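Local coordinates for protein V-type ATP synthase alpha chain (Thermoplasma volcanium, PDB 4O1S) that belongs to the inteins, as a compact, mostly beta domain of the Hint fold carried within the alpha chain of a V-type ATP synthase, at residues Ala5-Gly8 with Glu9-Val12. Residues are numbered along the deposited sequence; the frame is centred on the assembly and turned at random.
Sequences AVSG and ETPV. Unlike the reference sequence in segment 5-8: A5 (reference Cys). With SO4 (sulfate ion), chain F.
The carbonyl oxygen of S7 takes two donors from a single residue, T10. The backbone N of T10 comes to within 3.1 Å of S7 O, closing a type I beta turn from S7 to T10, and T10 OG1 adds a second bond to S7 O at 2.7 Å. Both donors arrive on the same face of the carbonyl: the amide stands 56° out of its plane, whereas the hydroxyl is tilted by about half as much. What brings the hydroxyl round is the first torsion of T10 (chi1 -56°), which sets OG1 opposite its own carbonyl carbon and beside its backbone N.

The hydroxyl of S7 holds the G8-E9 peptide. S7 OG accepts the E9 N-H at 3.0 Å in a nearly straight bond (170°), which makes an ST turn nested in the beta turn. The same hydroxyl donates a long bond to O1 of a sulfate ion, probably from the crystallisation liquor, 3.3 Å from S7 OG; R80 also holds that ion. The CB and CG of E9 lie alongside S7 OG, with E9 CB 3.6 Å from it.

V6 and T10 meet with their side chains at about a right angle. CG2 of V6 faces the T10 side chain, 3.8 Å from T10 CB and 3.5 Å from T10 OG1. I22, at the start of helix 22-31, touches both residues, while V91 packs on V6 and V89 on T10.

The chain thus turns from the short, weakly bonded strand about 6-7, paired through V6 with Y147, into strand 11-13 near the centre of the intein's Hint domain. Because T10 OG1 spends its hydrogen on S7 O, both this hydroxyl and the methyl side of T10 can lie against V6 in a buried place.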
ATOM      1  N   ALA A   5      -7.063  -2.050   1.766  1.00 39.48           N
ATOM      2  CA  ALA A   5      -6.685  -2.212   0.369  1.00 25.82           C
ATOM      3  C   ALA A   5      -6.350  -0.853  -0.304  1.00 29.67           C
ATOM      4  O   ALA A   5      -6.577   0.217   0.275  1.00 29.22           O
ATOM      5  CB  ALA A   5      -7.794  -2.963  -0.398  1.00 18.12           C
ATOM      6  N   VAL A   6      -5.803  -0.904  -1.517  1.00 20.71           N
ATOM      7  CA  VAL A   6      -5.428   0.302  -2.242  1.00 21.99           C
ATOM      8  C   VAL A   6      -6.002   0.309  -3.669  1.00 27.47           C
ATOM      9  O   VAL A   6      -6.447  -0.727  -4.206  1.00 23.35           O
ATOM     10  CB  VAL A   6      -3.890   0.450  -2.313  1.00 21.17           C
ATOM     11  CG1 VAL A   6      -3.277   0.408  -0.905  1.00 14.54           C
ATOM     12  CG2 VAL A   6      -3.303  -0.649  -3.189  1.00 19.51           C
ATOM     13  N   SER A   7      -6.009   1.490  -4.275  1.00 21.35           N
ATOM     14  CA  SER A   7      -6.496   1.630  -5.634  1.00 18.34           C
ATOM     15  C   SER A   7      -5.582   0.880  -6.589  1.00 23.73           C
ATOM     16  O   SER A   7      -4.403   0.650  -6.297  1.00 30.95           O
ATOM     17  CB  SER A   7      -6.567   3.103  -6.021  1.00 24.94           C
ATOM     18  OG  SER A   7      -6.288   3.256  -7.400  1.00 39.63           O
ATOM     19  N   GLY A   8      -6.120   0.507  -7.742  1.00 19.31           N
ATOM     20  CA  GLY A   8      -5.374  -0.326  -8.661  1.00 21.62           C
ATOM     21  C   GLY A   8      -4.266   0.454  -9.325  1.00 27.81           C
ATOM     22  O   GLY A   8      -3.392  -0.115  -9.991  1.00 33.19           O
ATOM     23  N   GLU A   9      -4.305   1.773  -9.145  1.00 24.97           N
ATOM     24  CA  GLU A   9      -3.352   2.666  -9.803  1.00 24.45           C
ATOM     25  C   GLU A   9      -2.110   2.803  -8.955  1.00 26.52           C
ATOM     26  O   GLU A   9      -1.147   3.423  -9.359  1.00 28.45           O
ATOM     27  CB  GLU A   9      -3.977   4.038 -10.020  1.00 23.90           C
ATOM     28  CG  GLU A   9      -5.179   4.001 -10.945  1.00 36.41           C
ATOM     29  CD  GLU A   9      -4.784   3.697 -12.389  1.00 50.95           C
ATOM     30  OE1 GLU A   9      -3.646   4.079 -12.777  1.00 49.38           O
ATOM     31  OE2 GLU A   9      -5.611   3.089 -13.126  1.00 51.86           O
ATOM     32  N   THR A  10      -2.150   2.212  -7.769  1.00 27.80           N
ATOM     33  CA  THR A  10      -1.084   2.361  -6.811  1.00 24.63           C
ATOM     34  C   THR A  10       0.166   1.688  -7.345  1.00 30.34           C
ATOM     35  O   THR A  10       0.137   0.507  -7.684  1.00 32.19           O
ATOM     36  CB  THR A  10      -1.471   1.713  -5.462  1.00 23.32           C
ATOM     37  OG1 THR A  10      -2.704   2.276  -4.991  1.00 16.38           O
ATOM     38  CG2 THR A  10      -0.366   1.919  -4.414  1.00 17.80           C
ATOM     39  N   PRO A  11       1.274   2.444  -7.424  1.00 33.43           N
ATOM     40  CA  PRO A  11       2.567   1.841  -7.737  1.00 33.91           C
ATOM     41  C   PRO A  11       3.046   1.029  -6.558  1.00 33.41           C
ATOM     42  O   PRO A  11       2.944   1.475  -5.414  1.00 26.15           O
ATOM     43  CB  PRO A  11       3.497   3.056  -7.904  1.00 27.48           C
ATOM     44  CG  PRO A  11       2.605   4.213  -8.090  1.00 22.41           C
ATOM     45  CD  PRO A  11       1.386   3.899  -7.267  1.00 27.71           C
ATOM     46  N   VAL A  12       3.560  -0.156  -6.843  1.00 35.95           N
ATOM     47  CA  VAL A  12       4.361  -0.869  -5.873  1.00 34.69           C
ATOM     48  C   VAL A  12       5.774  -0.939  -6.409  1.00 34.24           C
ATOM     49  O   VAL A  12       5.983  -0.798  -7.609  1.00 36.53           O
ATOM     50  CB  VAL A  12       3.815  -2.248  -5.625  1.00 34.60           C
ATOM     51  CG1 VAL A  12       2.435  -2.110  -5.086  1.00 40.79           C
ATOM     52  CG2 VAL A  12       3.765  -3.006  -6.894  1.00 37.34           C
TER
HETATM   53  S   SO4 F 204      -9.946   4.602  -9.472  1.00 84.74           S
HETATM   54  O1  SO4 F 204      -8.759   5.007  -8.702  1.00 75.12           O
HETATM   55  O2  SO4 F 204     -10.260   3.188  -9.239  1.00 86.50           O
HETATM   56  O3  SO4 F 204     -11.089   5.429  -9.069  1.00 88.19           O
HETATM   57  O4  SO4 F 204      -9.710   4.780 -10.910  1.00 87.74           O